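Local structure of pyridoxal kinase (4S1H) at residues A[138-143]-A[171-176]. The protein probably catalyses the phosphorylation of pyridoxal to pyridoxal 5'-phosphate, using ATP and magnesium. Residues are numbered along the deposited sequence; the frame is centred on the assembly and turned at random.
Sequences DIITPN and QGIPVI. With MG (magnesium ion), chain D; ADP (adenosine-5'-diphosphate), chain C.
The ring of Pro174 turns its CB-CG-CD side to the carbonyl of Asp138, whose O lies 3.6 Å from CD of Pro174. The other proline, Pro142, meets Ile176 more loosely, its CG 4.3 Å from CG2 of Ile176. Asp138 directs its own side chain away from this contact, OD2 pairing with Lys101 and the backbone N of Phe108. Between the prolines the chains run parallel, with a single bridge joining Ile140 to Ile176. Ile140 N donates to Val175 O at 3.1 Å, tilted 24° from the carbonyl plane. The same oxygen receives the CA-H of Ile139, whose CA lies 3.3 Å from Val175 O; backbone bonding continues from Ile140 to Leu177.

The branched side chains pack on both sides of this strand pairing. A chi1 of 66° brings CG1 of Ile140 to 3.8 Å from CG1 of Ile176; the two side chains extend alongside each other in the same direction, against Leu168 of helix 158-170. On the other side Ile139 CD1 reaches Val175 CG1 at 3.9 Å, the side chains crossing at a slant, while Ile139 also packs on Tyr107 and Leu109.

Past this pairing the 138-143 chain enters the active site. Thr141 O binds magnesium at 2.1 Å, with four waters and Asp111 completing the shell. The Asn143 amide donates ND2 to ADP O1B (3.1 Å, nearly straight) and, in a second bond, to Gly115 O; its OD1 caps the following helix at Glu146 N. Two parallel strands linked through helices 144-151 and 158-170 form a beta-alpha-beta crossover, and the metal and nucleotide site at the C-terminal end of strand 139-140 is characteristic of the ribokinase fold.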
loop_
_atom_site.group_PDB
_atom_site.type_symbol
_atom_site.label_atom_id
_atom_site.label_comp_id
_atom_site.label_asym_id
_atom_site.label_seq_id
_atom_site.Cartn_x
_atom_site.Cartn_y
_atom_site.Cartn_z
ATOM N N ASP A 138 -3.082 -20.392 -12.932
ATOM C CA ASP A 138 -2.846 -21.649 -12.243
ATOM C C ASP A 138 -3.976 -21.984 -11.253
ATOM O O ASP A 138 -4.265 -23.150 -10.994
ATOM C CB ASP A 138 -1.496 -21.574 -11.569
ATOM C CG ASP A 138 -0.367 -21.466 -12.583
ATOM O OD1 ASP A 138 -0.010 -22.523 -13.189
ATOM O OD2 ASP A 138 0.082 -20.335 -12.851
ATOM N N ILE A 139 -4.605 -20.948 -10.710
ATOM C CA ILE A 139 -5.720 -21.050 -9.799
ATOM C C ILE A 139 -6.578 -19.805 -9.941
ATOM O O ILE A 139 -6.049 -18.669 -10.138
ATOM C CB ILE A 139 -5.232 -21.250 -8.363
ATOM C CG1 ILE A 139 -6.386 -21.423 -7.402
ATOM C CG2 ILE A 139 -4.339 -20.080 -7.921
ATOM C CD1 ILE A 139 -5.963 -21.871 -6.027
ATOM N N ILE A 140 -7.883 -19.969 -9.817
ATOM C CA ILE A 140 -8.783 -18.837 -9.799
ATOM C C ILE A 140 -9.624 -18.867 -8.537
ATOM O O ILE A 140 -9.944 -19.958 -8.044
ATOM C CB ILE A 140 -9.642 -18.716 -11.069
ATOM C CG1 ILE A 140 -10.636 -19.879 -11.225
ATOM C CG2 ILE A 140 -8.752 -18.654 -12.303
ATOM C CD1 ILE A 140 -11.647 -19.611 -12.325
ATOM N N THR A 141 -10.034 -17.692 -8.043
ATOM C CA THR A 141 -10.747 -17.560 -6.748
ATOM C C THR A 141 -12.049 -16.748 -6.833
ATOM O O THR A 141 -12.221 -15.746 -6.090
ATOM C CB THR A 141 -9.809 -16.961 -5.683
ATOM O OG1 THR A 141 -9.316 -15.712 -6.166
ATOM C CG2 THR A 141 -8.621 -17.848 -5.413
ATOM N N PRO A 142 -12.959 -17.120 -7.732
ATOM C CA PRO A 142 -14.230 -16.419 -7.809
ATOM C C PRO A 142 -15.167 -16.777 -6.643
ATOM O O PRO A 142 -15.116 -17.898 -6.131
ATOM C CB PRO A 142 -14.849 -16.996 -9.086
ATOM C CG PRO A 142 -14.352 -18.409 -9.114
ATOM C CD PRO A 142 -12.939 -18.306 -8.616
ATOM N N ASN A 143 -16.075 -15.868 -6.300
ATOM C CA ASN A 143 -17.286 -16.240 -5.591
ATOM C C ASN A 143 -18.300 -16.900 -6.558
ATOM O O ASN A 143 -18.056 -17.007 -7.776
ATOM C CB ASN A 143 -17.877 -15.043 -4.812
ATOM C CG ASN A 143 -18.397 -13.940 -5.717
ATOM O OD1 ASN A 143 -18.794 -14.184 -6.859
ATOM N ND2 ASN A 143 -18.373 -12.705 -5.215
ATOM N N GLN A 171 -11.423 -25.803 -20.356
ATOM C CA GLN A 171 -10.598 -24.739 -20.974
ATOM C C GLN A 171 -9.147 -24.763 -20.530
ATOM O O GLN A 171 -8.331 -23.928 -20.983
ATOM C CB GLN A 171 -11.174 -23.367 -20.653
ATOM C CG GLN A 171 -12.552 -23.089 -21.200
ATOM C CD GLN A 171 -13.155 -21.825 -20.628
ATOM O OE1 GLN A 171 -12.465 -21.036 -19.950
ATOM N NE2 GLN A 171 -14.439 -21.625 -20.863
ATOM N N GLY A 172 -8.837 -25.635 -19.576
ATOM C CA GLY A 172 -7.473 -25.806 -19.101
ATOM C C GLY A 172 -7.171 -25.297 -17.698
ATOM O O GLY A 172 -6.068 -25.548 -17.225
ATOM N N ILE A 173 -8.121 -24.673 -17.000
ATOM C CA ILE A 173 -7.827 -24.067 -15.674
ATOM C C ILE A 173 -7.639 -25.169 -14.628
ATOM O O ILE A 173 -8.560 -25.936 -14.380
ATOM C CB ILE A 173 -8.906 -23.076 -15.225
ATOM C CG1 ILE A 173 -8.944 -21.907 -16.237
ATOM C CG2 ILE A 173 -8.619 -22.579 -13.802
ATOM C CD1 ILE A 173 -10.168 -21.028 -16.165
ATOM N N PRO A 174 -6.430 -25.275 -14.038
ATOM C CA PRO A 174 -6.190 -26.434 -13.173
ATOM C C PRO A 174 -6.944 -26.451 -11.849
ATOM O O PRO A 174 -7.314 -27.541 -11.403
ATOM C CB PRO A 174 -4.678 -26.388 -12.912
ATOM C CG PRO A 174 -4.135 -25.459 -13.933
ATOM C CD PRO A 174 -5.203 -24.483 -14.237
ATOM N N VAL A 175 -7.154 -25.300 -11.219
ATOM C CA VAL A 175 -7.723 -25.244 -9.870
ATOM C C VAL A 175 -8.702 -24.094 -9.781
ATOM O O VAL A 175 -8.398 -22.988 -10.204
ATOM C CB VAL A 175 -6.666 -25.126 -8.775
ATOM C CG1 VAL A 175 -7.318 -25.214 -7.401
ATOM C CG2 VAL A 175 -5.579 -26.185 -8.929
ATOM N N ILE A 176 -9.863 -24.339 -9.204
ATOM C CA ILE A 176 -10.889 -23.328 -9.026
ATOM C C ILE A 176 -11.309 -23.397 -7.579
ATOM O O ILE A 176 -11.797 -24.431 -7.131
ATOM C CB ILE A 176 -12.098 -23.520 -9.954
ATOM C CG1 ILE A 176 -11.679 -23.565 -11.452
ATOM C CG2 ILE A 176 -13.134 -22.442 -9.728
ATOM C CD1 ILE A 176 -12.718 -24.225 -12.314
HETATM MG MG MG D . -12.158 -13.795 -5.211
HETATM P PB ADP C . -15.953 -11.755 -2.246
HETATM O O1B ADP C . -17.456 -11.829 -2.395
HETATM O O2B ADP C . -15.476 -10.460 -1.611
HETATM O O3B ADP C . -15.258 -12.178 -3.503
HETATM P PA ADP C . -16.510 -13.956 -0.442
HETATM O O1A ADP C . -16.503 -15.233 -1.239
HETATM O O2A ADP C . -17.811 -13.299 -0.123
HETATM O O3A ADP C . -15.547 -12.871 -1.166
HETATM O "O5'" ADP C . -15.729 -14.173 0.918
HETATM C "C5'" ADP C . -14.415 -14.686 1.006
HETATM C "C4'" ADP C . -14.331 -15.448 2.297
HETATM O "O4'" ADP C . -14.640 -14.573 3.382
HETATM C "C3'" ADP C . -15.367 -16.566 2.357
HETATM O "O3'" ADP C . -14.838 -17.790 1.833
HETATM C "C2'" ADP C . -15.685 -16.624 3.819
HETATM O "O2'" ADP C . -14.718 -17.422 4.488
HETATM C "C1'" ADP C . -15.529 -15.193 4.301
HETATM N N9 ADP C . -16.790 -14.420 4.394
HETATM C C8 ADP C . -17.275 -13.478 3.574
HETATM N N7 ADP C . -18.453 -12.981 4.025
HETATM C C5 ADP C . -18.725 -13.618 5.173
HETATM C C6 ADP C . -19.803 -13.575 6.188
HETATM N N6 ADP C . -20.842 -12.731 6.022
HETATM N N1 ADP C . -19.701 -14.416 7.240
HETATM C C2 ADP C . -18.650 -15.271 7.393
HETATM N N3 ADP C . -17.633 -15.351 6.510
HETATM C C4 ADP C . -17.625 -14.561 5.410
HETATM O O HOH W 1 -13.387 -12.997 -6.536
HETATM O O HOH W 2 -10.742 -14.530 -3.535
HETATM O O HOH W 3 -13.707 -14.355 -3.987
HETATM O O HOH W 4 -12.025 -11.834 -4.192
#